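Local coordinates for protein yersinopine synthase (Yersinia pestis, PDB 6C4M) that catalyses the NADPH-dependent reductive condensation of pyruvate with a histidine-derived amino acid intermediate, the last step in making the metallophore yersinopine, at residues S224-M227 and S228-T231; P291-P294 and A295-A298; L322-L325 and N326-Y330; L438-F441 and I442-G446; C459-Q462 and A463-E467. All blocks are in the same frame, centred on the assembly; numbering follows the deposited sequence.

Contact 1 (S224-M227 and S228-T231); sequences SAEM and SWLT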
loop_
_atom_site.group_PDB
_atom_site.type_symbol
_atom_site.label_atom_id
_atom_site.label_comp_id
_atom_site.label_asym_id
_atom_site.label_seq_id
_atom_site.Cartn_x
_atom_site.Cartn_y
_atom_site.Cartn_z
ATOM N N SER A 224 -34.669 28.077 -4.534
ATOM C CA SER A 224 -35.089 28.499 -5.857
ATOM C C SER A 224 -35.721 27.335 -6.610
ATOM O O SER A 224 -35.381 26.159 -6.390
ATOM C CB SER A 224 -33.912 29.074 -6.667
ATOM O OG SER A 224 -33.078 28.042 -7.204
ATOM N N ALA A 225 -36.668 27.684 -7.498
ATOM C CA ALA A 225 -37.252 26.694 -8.403
ATOM C C ALA A 225 -36.191 25.883 -9.160
ATOM O O ALA A 225 -36.366 24.676 -9.362
ATOM C CB ALA A 225 -38.202 27.377 -9.388
ATOM N N GLU A 226 -35.101 26.519 -9.623
ATOM C CA GLU A 226 -34.081 25.763 -10.351
ATOM C C GLU A 226 -33.396 24.762 -9.441
ATOM O O GLU A 226 -33.165 23.612 -9.833
ATOM C CB GLU A 226 -33.018 26.685 -10.961
ATOM C CG GLU A 226 -33.339 27.224 -12.348
ATOM C CD GLU A 226 -33.445 26.127 -13.387
ATOM O OE1 GLU A 226 -34.554 25.579 -13.547
ATOM O OE2 GLU A 226 -32.430 25.805 -14.041
ATOM N N MET A 227 -33.017 25.203 -8.237
ATOM C CA MET A 227 -32.446 24.290 -7.242
ATOM C C MET A 227 -33.384 23.129 -6.954
ATOM O O MET A 227 -32.940 21.975 -6.857
ATOM C CB MET A 227 -32.155 25.042 -5.945
ATOM C CG MET A 227 -31.180 26.185 -6.135
ATOM S SD MET A 227 -29.571 25.761 -5.556
ATOM C CE MET A 227 -29.188 27.307 -4.721
ATOM N N SER A 228 -34.684 23.419 -6.809
ATOM C CA SER A 228 -35.655 22.359 -6.556
ATOM C C SER A 228 -35.710 21.416 -7.738
ATOM O O SER A 228 -35.823 20.198 -7.577
ATOM C CB SER A 228 -37.044 22.951 -6.290
ATOM O OG SER A 228 -37.020 23.786 -5.149
ATOM N N TRP A 229 -35.632 21.974 -8.942
ATOM C CA TRP A 229 -35.679 21.153 -10.141
ATOM C C TRP A 229 -34.467 20.237 -10.200
ATOM O O TRP A 229 -34.605 19.026 -10.410
ATOM C CB TRP A 229 -35.750 22.038 -11.389
ATOM C CG TRP A 229 -35.566 21.260 -12.645
ATOM C CD1 TRP A 229 -36.476 20.464 -13.257
ATOM C CD2 TRP A 229 -34.390 21.212 -13.444
ATOM N NE1 TRP A 229 -35.935 19.901 -14.386
ATOM C CE2 TRP A 229 -34.652 20.352 -14.527
ATOM C CE3 TRP A 229 -33.138 21.806 -13.346
ATOM C CZ2 TRP A 229 -33.708 20.072 -15.502
ATOM C CZ3 TRP A 229 -32.204 21.533 -14.310
ATOM C CH2 TRP A 229 -32.492 20.673 -15.380
ATOM N N LEU A 230 -33.266 20.800 -9.997
ATOM C CA LEU A 230 -32.051 19.990 -9.962
ATOM C C LEU A 230 -32.148 18.890 -8.923
ATOM O O LEU A 230 -31.781 17.742 -9.190
ATOM C CB LEU A 230 -30.822 20.857 -9.673
ATOM C CG LEU A 230 -30.174 21.503 -10.883
ATOM C CD1 LEU A 230 -29.106 22.480 -10.439
ATOM C CD2 LEU A 230 -29.542 20.462 -11.799
ATOM N N THR A 231 -32.595 19.231 -7.713
ATOM C CA THR A 231 -32.772 18.219 -6.679
ATOM C C THR A 231 -33.679 17.106 -7.180
ATOM O O THR A 231 -33.333 15.930 -7.104
ATOM C CB THR A 231 -33.345 18.857 -5.417
ATOM O OG1 THR A 231 -32.428 19.833 -4.923
ATOM C CG2 THR A 231 -33.589 17.801 -4.323
#

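Contact 2 (P291-P294 and A295-A298); sequences PVCP and AVIA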
loop_
_atom_site.group_PDB
_atom_site.type_symbol
_atom_site.label_atom_id
_atom_site.label_comp_id
_atom_site.label_asym_id
_atom_site.label_seq_id
_atom_site.Cartn_x
_atom_site.Cartn_y
_atom_site.Cartn_z
ATOM N N PRO A 291 2.536 6.941 -9.183
ATOM C CA PRO A 291 3.207 8.049 -8.483
ATOM C C PRO A 291 3.141 7.995 -6.974
ATOM O O PRO A 291 3.934 8.687 -6.321
ATOM C CB PRO A 291 2.442 9.285 -8.999
ATOM C CG PRO A 291 1.067 8.740 -9.278
ATOM C CD PRO A 291 1.261 7.370 -9.803
ATOM N N VAL A 292 2.240 7.208 -6.386
ATOM C CA VAL A 292 1.995 7.327 -4.952
ATOM C C VAL A 292 3.236 6.955 -4.157
ATOM O O VAL A 292 3.778 5.853 -4.269
ATOM C CB VAL A 292 0.780 6.485 -4.535
ATOM C CG1 VAL A 292 0.590 6.577 -3.043
ATOM C CG2 VAL A 292 -0.458 7.030 -5.252
ATOM N N CYS A 293 3.639 7.860 -3.298
ATOM C CA CYS A 293 4.825 7.723 -2.486
ATOM C C CYS A 293 4.792 8.882 -1.501
ATOM O O CYS A 293 4.033 9.830 -1.705
ATOM C CB CYS A 293 6.086 7.780 -3.357
ATOM S SG CYS A 293 6.373 9.372 -4.165
ATOM N N PRO A 294 5.629 8.886 -0.469
ATOM C CA PRO A 294 5.556 9.983 0.509
ATOM C C PRO A 294 5.692 11.392 -0.079
ATOM O O PRO A 294 4.966 12.283 0.372
ATOM C CB PRO A 294 6.695 9.628 1.474
ATOM C CG PRO A 294 6.720 8.120 1.443
ATOM C CD PRO A 294 6.512 7.795 -0.002
ATOM N N ALA A 295 6.572 11.651 -1.058
ATOM C CA ALA A 295 6.707 13.027 -1.532
ATOM C C ALA A 295 5.444 13.481 -2.247
ATOM O O ALA A 295 5.037 14.643 -2.129
ATOM C CB ALA A 295 7.896 13.171 -2.475
ATOM N N VAL A 296 4.830 12.579 -3.010
ATOM C CA VAL A 296 3.605 12.881 -3.721
ATOM C C VAL A 296 2.474 13.136 -2.729
ATOM O O VAL A 296 1.731 14.106 -2.858
ATOM C CB VAL A 296 3.322 11.729 -4.708
ATOM C CG1 VAL A 296 1.890 11.729 -5.163
ATOM C CG2 VAL A 296 4.250 11.845 -5.917
ATOM N N ILE A 297 2.383 12.322 -1.671
ATOM C CA ILE A 297 1.376 12.549 -0.637
ATOM C C ILE A 297 1.625 13.873 0.071
ATOM O O ILE A 297 0.680 14.588 0.439
ATOM C CB ILE A 297 1.371 11.356 0.345
ATOM C CG1 ILE A 297 0.798 10.116 -0.357
ATOM C CG2 ILE A 297 0.649 11.680 1.636
ATOM C CD1 ILE A 297 -0.665 10.270 -0.780
ATOM N N ALA A 298 2.896 14.217 0.278
ATOM C CA ALA A 298 3.226 15.518 0.855
ATOM C C ALA A 298 2.724 16.646 -0.032
ATOM O O ALA A 298 2.254 17.682 0.474
ATOM C CB ALA A 298 4.751 15.610 1.086
#

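Contact 3 (L322-L325 and N326-Y330); sequences LRFL and NDDNY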
loop_
_atom_site.group_PDB
_atom_site.type_symbol
_atom_site.label_atom_id
_atom_site.label_comp_id
_atom_site.label_asym_id
_atom_site.label_seq_id
_atom_site.Cartn_x
_atom_site.Cartn_y
_atom_site.Cartn_z
ATOM N N LEU A 322 -9.841 14.803 4.129
ATOM C CA LEU A 322 -9.929 13.363 4.326
ATOM C C LEU A 322 -11.386 12.922 4.548
ATOM O O LEU A 322 -11.839 11.928 3.962
ATOM C CB LEU A 322 -9.004 12.941 5.487
ATOM C CG LEU A 322 -8.915 11.438 5.730
ATOM C CD1 LEU A 322 -8.466 10.652 4.482
ATOM C CD2 LEU A 322 -8.034 11.085 6.951
ATOM N N ARG A 323 -12.159 13.694 5.326
ATOM C CA ARG A 323 -13.595 13.406 5.458
ATOM C C ARG A 323 -14.297 13.446 4.104
ATOM O O ARG A 323 -15.119 12.571 3.800
ATOM C CB ARG A 323 -14.273 14.392 6.424
ATOM C CG ARG A 323 -15.793 14.089 6.726
ATOM C CD ARG A 323 -16.626 15.363 7.000
ATOM N NE ARG A 323 -16.523 16.209 5.828
ATOM C CZ ARG A 323 -17.128 15.969 4.671
ATOM N NH1 ARG A 323 -17.966 14.937 4.535
ATOM N NH2 ARG A 323 -16.903 16.787 3.654
ATOM N N PHE A 324 -13.992 14.460 3.290
ATOM C CA PHE A 324 -14.584 14.566 1.953
ATOM C C PHE A 324 -14.233 13.348 1.106
ATOM O O PHE A 324 -15.110 12.732 0.493
ATOM C CB PHE A 324 -14.096 15.858 1.283
ATOM C CG PHE A 324 -14.522 16.018 -0.159
ATOM C CD1 PHE A 324 -15.864 16.231 -0.489
ATOM C CD2 PHE A 324 -13.577 16.015 -1.181
ATOM C CE1 PHE A 324 -16.258 16.402 -1.819
ATOM C CE2 PHE A 324 -13.964 16.194 -2.511
ATOM C CZ PHE A 324 -15.303 16.399 -2.826
ATOM N N LEU A 325 -12.946 13.001 1.035
ATOM C CA LEU A 325 -12.546 11.841 0.240
ATOM C C LEU A 325 -13.239 10.574 0.710
ATOM O O LEU A 325 -13.714 9.773 -0.104
ATOM C CB LEU A 325 -11.043 11.630 0.315
ATOM C CG LEU A 325 -10.166 12.741 -0.228
ATOM C CD1 LEU A 325 -8.671 12.455 0.085
ATOM C CD2 LEU A 325 -10.363 12.895 -1.729
ATOM N N ASN A 326 -13.247 10.341 2.017
ATOM C CA ASN A 326 -13.771 9.076 2.512
ATOM C C ASN A 326 -15.295 9.090 2.502
ATOM O O ASN A 326 -15.924 8.183 1.948
ATOM C CB ASN A 326 -13.255 8.804 3.923
ATOM C CG ASN A 326 -13.516 7.383 4.385
ATOM O OD1 ASN A 326 -12.752 6.466 4.097
ATOM N ND2 ASN A 326 -14.617 7.196 5.111
ATOM N N ASP A 327 -15.896 10.124 3.098
ATOM C CA ASP A 327 -17.330 10.084 3.392
ATOM C C ASP A 327 -18.182 10.603 2.238
ATOM O O ASP A 327 -19.345 10.218 2.132
ATOM C CB ASP A 327 -17.650 10.886 4.663
ATOM C CG ASP A 327 -17.112 10.249 5.930
ATOM O OD1 ASP A 327 -16.450 9.170 5.871
ATOM O OD2 ASP A 327 -17.348 10.850 7.007
ATOM N N ASP A 328 -17.655 11.451 1.369
ATOM C CA ASP A 328 -18.425 11.911 0.210
ATOM C C ASP A 328 -18.042 11.235 -1.102
ATOM O O ASP A 328 -18.790 11.370 -2.072
ATOM C CB ASP A 328 -18.277 13.416 0.033
ATOM C CG ASP A 328 -18.790 14.204 1.229
ATOM O OD1 ASP A 328 -19.534 13.634 2.058
ATOM O OD2 ASP A 328 -18.451 15.407 1.332
ATOM N N ASN A 329 -16.904 10.528 -1.179
ATOM C CA ASN A 329 -16.506 9.920 -2.451
ATOM C C ASN A 329 -16.348 8.398 -2.341
ATOM O O ASN A 329 -17.269 7.663 -2.714
ATOM C CB ASN A 329 -15.245 10.614 -2.972
ATOM C CG ASN A 329 -15.521 12.047 -3.403
ATOM O OD1 ASN A 329 -15.785 12.299 -4.583
ATOM N ND2 ASN A 329 -15.521 12.983 -2.439
ATOM N N TYR A 330 -15.207 7.895 -1.823
ATOM C CA TYR A 330 -14.975 6.447 -1.795
ATOM C C TYR A 330 -14.403 6.051 -0.430
ATOM O O TYR A 330 -13.331 6.528 -0.052
ATOM C CB TYR A 330 -14.036 6.040 -2.939
ATOM C CG TYR A 330 -14.420 6.659 -4.262
ATOM C CD1 TYR A 330 -13.888 7.886 -4.650
ATOM C CD2 TYR A 330 -15.333 6.036 -5.121
ATOM C CE1 TYR A 330 -14.237 8.479 -5.865
ATOM C CE2 TYR A 330 -15.688 6.623 -6.346
ATOM C CZ TYR A 330 -15.134 7.848 -6.708
ATOM O OH TYR A 330 -15.463 8.469 -7.906
HETATM O O HOH W 1 -18.992 12.916 6.753
#

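Contact 4 (L438-F441 and I442-G446); sequences LKAF and IDRVG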
loop_
_atom_site.group_PDB
_atom_site.type_symbol
_atom_site.label_atom_id
_atom_site.label_comp_id
_atom_site.label_asym_id
_atom_site.label_seq_id
_atom_site.Cartn_x
_atom_site.Cartn_y
_atom_site.Cartn_z
ATOM N N LEU A 438 7.097 20.369 -19.814
ATOM C CA LEU A 438 6.446 20.729 -21.066
ATOM C C LEU A 438 7.422 21.449 -21.990
ATOM O O LEU A 438 7.468 21.174 -23.193
ATOM C CB LEU A 438 5.231 21.614 -20.783
ATOM C CG LEU A 438 4.494 22.159 -22.006
ATOM C CD1 LEU A 438 4.000 21.015 -22.893
ATOM C CD2 LEU A 438 3.334 23.114 -21.630
ATOM N N LYS A 439 8.203 22.385 -21.451
ATOM C CA LYS A 439 9.172 23.085 -22.297
ATOM C C LYS A 439 10.173 22.102 -22.890
ATOM O O LYS A 439 10.535 22.203 -24.067
ATOM C CB LYS A 439 9.915 24.164 -21.503
ATOM C CG LYS A 439 9.076 25.416 -21.156
ATOM C CD LYS A 439 9.927 26.497 -20.430
ATOM C CE LYS A 439 9.082 27.696 -19.929
ATOM N NZ LYS A 439 9.852 28.583 -18.982
ATOM N N ALA A 440 10.619 21.130 -22.091
ATOM C CA ALA A 440 11.588 20.158 -22.590
ATOM C C ALA A 440 10.970 19.306 -23.685
ATOM O O ALA A 440 11.615 19.029 -24.703
ATOM C CB ALA A 440 12.119 19.274 -21.447
ATOM N N PHE A 441 9.699 18.945 -23.534
ATOM C CA PHE A 441 9.019 18.180 -24.576
ATOM C C PHE A 441 8.887 18.986 -25.873
ATOM O O PHE A 441 9.124 18.464 -26.968
ATOM C CB PHE A 441 7.637 17.751 -24.098
ATOM C CG PHE A 441 6.787 17.168 -25.188
ATOM C CD1 PHE A 441 7.021 15.877 -25.647
ATOM C CD2 PHE A 441 5.784 17.918 -25.777
ATOM C CE1 PHE A 441 6.243 15.328 -26.655
ATOM C CE2 PHE A 441 5.003 17.387 -26.792
ATOM C CZ PHE A 441 5.227 16.094 -27.233
ATOM N N ILE A 442 8.466 20.249 -25.774
ATOM C CA ILE A 442 8.296 21.060 -26.977
ATOM C C ILE A 442 9.617 21.164 -27.732
ATOM O O ILE A 442 9.643 21.207 -28.972
ATOM C CB ILE A 442 7.741 22.456 -26.610
ATOM C CG1 ILE A 442 6.296 22.325 -26.125
ATOM C CG2 ILE A 442 7.879 23.457 -27.815
ATOM C CD1 ILE A 442 5.765 23.568 -25.466
ATOM N N ASP A 443 10.735 21.212 -27.007
ATOM C CA ASP A 443 12.034 21.303 -27.673
ATOM C C ASP A 443 12.380 20.000 -28.389
ATOM O O ASP A 443 12.973 20.015 -29.476
ATOM C CB ASP A 443 13.127 21.668 -26.669
ATOM C CG ASP A 443 12.984 23.082 -26.126
ATOM O OD1 ASP A 443 12.243 23.873 -26.727
ATOM O OD2 ASP A 443 13.627 23.406 -25.101
ATOM N N ARG A 444 12.039 18.858 -27.791
ATOM C CA ARG A 444 12.306 17.579 -28.436
ATOM C C ARG A 444 11.544 17.451 -29.747
ATOM O O ARG A 444 12.093 16.984 -30.753
ATOM C CB ARG A 444 11.921 16.439 -27.502
ATOM C CG ARG A 444 12.834 16.290 -26.322
ATOM C CD ARG A 444 12.720 14.888 -25.740
ATOM N NE ARG A 444 11.465 14.640 -25.007
ATOM C CZ ARG A 444 11.197 15.142 -23.804
ATOM N NH1 ARG A 444 12.054 15.976 -23.224
ATOM N NH2 ARG A 444 10.068 14.830 -23.182
ATOM N N VAL A 445 10.263 17.831 -29.747
ATOM C CA VAL A 445 9.425 17.604 -30.916
ATOM C C VAL A 445 9.402 18.800 -31.859
ATOM O O VAL A 445 9.006 18.642 -33.022
ATOM C CB VAL A 445 7.972 17.272 -30.530
ATOM C CG1 VAL A 445 7.907 16.030 -29.639
ATOM C CG2 VAL A 445 7.324 18.468 -29.846
ATOM N N GLY A 446 9.796 19.985 -31.397
ATOM C CA GLY A 446 9.571 21.191 -32.184
ATOM C C GLY A 446 8.229 21.891 -31.971
ATOM O O GLY A 446 7.145 21.302 -32.122
#

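Contact 5 (C459-Q462 and A463-E467); sequences CDRQ and AAIIE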
loop_
_atom_site.group_PDB
_atom_site.type_symbol
_atom_site.label_atom_id
_atom_site.label_comp_id
_atom_site.label_asym_id
_atom_site.label_seq_id
_atom_site.Cartn_x
_atom_site.Cartn_y
_atom_site.Cartn_z
ATOM N N CYS A 459 -5.732 31.512 -18.971
ATOM C CA CYS A 459 -5.873 31.511 -17.519
ATOM C C CYS A 459 -5.685 32.905 -16.942
ATOM O O CYS A 459 -6.324 33.254 -15.943
ATOM C CB CYS A 459 -4.860 30.547 -16.870
ATOM S SG CYS A 459 -5.067 28.853 -17.422
ATOM N N ASP A 460 -4.836 33.723 -17.561
ATOM C CA ASP A 460 -4.614 35.079 -17.058
ATOM C C ASP A 460 -5.900 35.904 -17.102
ATOM O O ASP A 460 -6.286 36.534 -16.111
ATOM C CB ASP A 460 -3.477 35.772 -17.849
ATOM C CG ASP A 460 -3.608 35.617 -19.375
ATOM O OD1 ASP A 460 -4.676 35.203 -19.884
ATOM O OD2 ASP A 460 -2.623 35.936 -20.095
ATOM N N ARG A 461 -6.597 35.886 -18.228
ATOM C CA ARG A 461 -7.812 36.677 -18.323
ATOM C C ARG A 461 -8.857 36.168 -17.330
ATOM O O ARG A 461 -9.582 36.953 -16.706
ATOM C CB ARG A 461 -8.332 36.651 -19.767
ATOM C CG ARG A 461 -9.602 37.451 -20.010
ATOM C CD ARG A 461 -9.412 38.975 -19.855
ATOM N NE ARG A 461 -10.722 39.637 -19.808
ATOM C CZ ARG A 461 -10.981 40.767 -19.154
ATOM N NH1 ARG A 461 -10.015 41.389 -18.480
ATOM N NH2 ARG A 461 -12.219 41.275 -19.177
ATOM N N GLN A 462 -8.921 34.856 -17.140
ATOM C CA GLN A 462 -9.914 34.289 -16.226
ATOM C C GLN A 462 -9.651 34.724 -14.789
ATOM O O GLN A 462 -10.576 35.137 -14.066
ATOM C CB GLN A 462 -9.899 32.771 -16.345
ATOM C CG GLN A 462 -10.469 32.300 -17.649
ATOM C CD GLN A 462 -10.626 30.799 -17.734
ATOM O OE1 GLN A 462 -11.330 30.176 -16.934
ATOM N NE2 GLN A 462 -9.981 30.208 -18.727
ATOM N N ALA A 463 -8.395 34.613 -14.345
ATOM C CA ALA A 463 -8.059 35.028 -12.983
ATOM C C ALA A 463 -8.428 36.488 -12.770
ATOM O O ALA A 463 -8.951 36.860 -11.712
ATOM C CB ALA A 463 -6.571 34.805 -12.686
ATOM N N ALA A 464 -8.177 37.322 -13.776
ATOM C CA ALA A 464 -8.551 38.731 -13.679
ATOM C C ALA A 464 -10.062 38.892 -13.560
ATOM O O ALA A 464 -10.557 39.681 -12.743
ATOM C CB ALA A 464 -8.016 39.495 -14.891
ATOM N N ILE A 465 -10.817 38.157 -14.369
ATOM C CA ILE A 465 -12.269 38.279 -14.316
ATOM C C ILE A 465 -12.776 37.834 -12.951
ATOM O O ILE A 465 -13.580 38.516 -12.312
ATOM C CB ILE A 465 -12.907 37.475 -15.464
ATOM C CG1 ILE A 465 -12.596 38.146 -16.799
ATOM C CG2 ILE A 465 -14.384 37.344 -15.275
ATOM C CD1 ILE A 465 -12.836 37.228 -17.981
ATOM N N ILE A 466 -12.294 36.694 -12.474
ATOM C CA ILE A 466 -12.734 36.193 -11.174
ATOM C C ILE A 466 -12.407 37.213 -10.081
ATOM O O ILE A 466 -13.239 37.509 -9.215
ATOM C CB ILE A 466 -12.101 34.812 -10.902
ATOM C CG1 ILE A 466 -12.674 33.774 -11.855
ATOM C CG2 ILE A 466 -12.352 34.326 -9.509
ATOM C CD1 ILE A 466 -11.777 32.512 -11.991
ATOM N N GLU A 467 -11.191 37.773 -10.115
ATOM C CA GLU A 467 -10.802 38.760 -9.108
ATOM C C GLU A 467 -11.730 39.971 -9.149
ATOM O O GLU A 467 -12.136 40.487 -8.100
ATOM C CB GLU A 467 -9.355 39.223 -9.326
ATOM C CG GLU A 467 -8.957 40.342 -8.342
ATOM C CD GLU A 467 -7.598 40.945 -8.629
ATOM O OE1 GLU A 467 -6.994 40.600 -9.666
ATOM O OE2 GLU A 467 -7.146 41.783 -7.815
#

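Contact 1 (S224-M227 and S228-T231)
The carbonyls of S224 to M227 each accept the amide four residues on, so S224-T231 forms the first turns of helix 225-235, the crossover helix of a beta-alpha-beta unit between strands 203-217 and 240-243. S224 is the N-cap: its OG lies 3.0 Å from M227 N and takes that amide's hydrogen, although the model crowds this hydroxyl, so its exact place is less sure; E161 is its other partner. The carbonyl of S224 is gripped twice, by S228 N at 2.9 Å and by S228 OG at 3.1 Å. The hydroxyl arrives from above the carbonyl plane, 45° out of it, because S228 OG lies beside its own backbone N (chi1 -61°) and is thereby turned back down the helix. On the next face E226 and W229 run side by side and point the same way. Their carboxylate and ring planes are only 12° apart, with E226 OE1 4.0 Å from W229 CE3. R107 serves both, making a salt bridge with the carboxylate and a cation-pi contact with the indole, while S134 and H20 take further hydrogen bonds of this buried acid; together they would be expected to stabilise its negative charge. M227 and L230 turn their side chains to L215 of strand 203-217, which seats the helix on the sheet. Further on, T231 links the helix to T241 on the following strand. M227 O receives T231 N and T231 OG1 from opposite faces of its plane, both at 2.9 Å.

Contact 2 (P291-P294 and A295-A298)
C293 and V296 meet at the N-terminus of helix 294-313, where a loop turns into the helix with C293 as N-cap and P294 as first helical residue. A proline suits this first turn, since its ring nitrogen has no hydrogen to give and no preceding helical carbonyl awaits one. Two backbone hydrogen bonds close the turn: I297 N to C293 O, 3.0 Å and fairly straight at 168°, and A298 N to P294 O at 2.8 Å. The apolar contacts gather round V296. Its CG2 methyl touches C293 SG at 3.7 Å, the sulfur standing between its own backbone N and carbonyl carbon (chi1 66°) and so reaching alongside the valine. P291 adds CB at 4.4 Å from the same methyl, and V292 CG1 stands equally far from I297 CG1, a looser touch. Outside the turn, L263 of helix 255-264 and A266 pack on P291 and V296, so the turn backs onto the helix that carries H260, the inferred proton donor/acceptor. I297 lies against helix 350-364 at Q354, L357 and F358. The dimer interface also passes here: S335, M336 and Y355 of the second subunit pack on C293, P294 and I297, respectively. A carbonyl also lies against the valine: P291 O comes within 3.2 Å of V296 CG2, closer than the sulfur does.

Contact 3 (L322-L325 and N326-Y330)
N329 lays its amide nitrogen over the F324 ring on the packed side of this turn. ND2 stands 3.4 Å above the centre of the ring, with the amide plane turned 75° from it. The same nitrogen donates to F324 O at 3.0 Å from above the carbonyl plane, a bond that holds the amide over the ring; D328 N grips that oxygen from the opposite face. D328 meets the ring instead at its rim, OD2 lying 3.3 Å from F324 CD1. I255 and F253 cover this side, and L325 is buried between helices 255-264 and 350-364. Here helix 321-329 widens into a pi-type turn, seen where Y330 N reaches back five residues to L325 O at 3.0 Å; the chain then leads to Y330, whose side chain is about 8 Å from bound NADP. The looser, more exposed side holds R323, D327 and a water. From it R323, its CG anti to the backbone N (chi1 -175°), brings NH2 to OD2 of the buried D328 carboxylate in a salt bridge of 3.1 Å, whereas its two NH1 bonds there are weak. OD2 also bonds Y214, its stronger partner. D327 has its OD2 paired with R339 and meets R323 through the water, which donates to OD2 at 2.7 Å and accepts from R323 NH1. Buried N326 donates through ND2 to D327 OD1, nearly straight at 170°.

Contact 4 (L438-F441 and I442-G446)
F441 and V445 meet through two torsions: F441 holds CG anti to its backbone N (chi1 170°), which throws the ring forward along the helix, and V445 turns both methyls back to it. V445 CG2 sits over one face of the ring, 4.3 Å from the centroid and offset toward the rim, a CH-pi contact, while V445 CG1 lies 3.5 Å from F441 CE1. R444 comes from another direction. Its chain bends at chi3 and folds back over the turn before, laying a face of the guanidinium over F441 CA with CZ at 3.8 Å. The guanidinium and phenyl planes stand 75° apart, so R444 NH2 nears the ring at its edge and not over its face. L438 CG and I442 CD1 touch at 3.9 Å one turn earlier. Four regular i to i+4 backbone bonds run through these turns, and V445 is the last helical residue. G446 then leaves with positive phi, and G446 N makes a weak bond of 2.7 Å to I442 O. K439 and D443 lie on the exposed side. The contact thus forms the C-terminal end of helix 425-445, far from the annotated sites. The F441 ring meets that of F274, at the end of helix 267-274, with planes about 35° apart, and meets W397 of strand 397-398 edge-to-face; R444 makes a cation-pi contact with Y275 just beyond helix 267-274.

Contact 5 (C459-Q462 and A463-E467)
A463 begins the second half of this helical stretch by donating its amide to C459 O at 2.9 Å, in a nearly straight bond. Its methyl packs on L415 of helix 401-419, the helix that also meets C459 through T412. A464 follows with a bond from its N to D460 O at 3.1 Å, and its CB sits on the more exposed side, 3.5 Å from R461 O. At I465 the side chains take over. R461 puts CG anti to its backbone N and bends at chi2 (67°), which swings the arginine chain forward over the isoleucine. I465 CG1 lies 3.7 Å above one face of the guanidinium, toward its rim, and I465 CD1 is also 3.7 Å from R461 NE; the two side chains cross at about a right angle. This is packing of a flat cation on aliphatic carbon, with Y118 of helix 117-121 touching both residues. I465 CG1 also presses on the backbone, 3.2 Å from R461 O. I466 repeats that approach one residue on: its CG1 stands 3.3 Å from Q462 O, which accepts I466 N as well. M147 of helix 144-154 packs on Q462, I465 and I466 alike. E467 makes its own backbone bond to A463 O and carries its carboxylate to R471 in a salt bridge. The whole is an ordinary alpha-helical i to i+4 pattern in helix 459-471, the last of the chain, which packs on helix 401-419 and on helices 117-121 and 144-154, the latter two following strands 107-110 and 134-137 of the sheet that carries the probable Rossmann-type motif.

Overall arrangement
All five contacts are local turns of helices, each at a different place in the fold. Contacts 1, 2 and 5 are mainly buried; contact 3 is partly buried, and contact 4, with three exposed residues, lies furthest from the chain's centre. Contacts 1, 2 and 5 begin their helices. The first mixes polar capping and a buried acid with apolar seating on the sheet; the second, about 41 Å away between centres, is apolar and at the dimer interface. Contacts 2 and 3 share helices 255-264 and 350-364 as neighbours. Contact 3 joins a salt bridge and an amide-on-ring contact; contact 4 is built round one phenyl ring with aliphatic and guanidinium partners. Contacts 4 and 5 lie on successive helices.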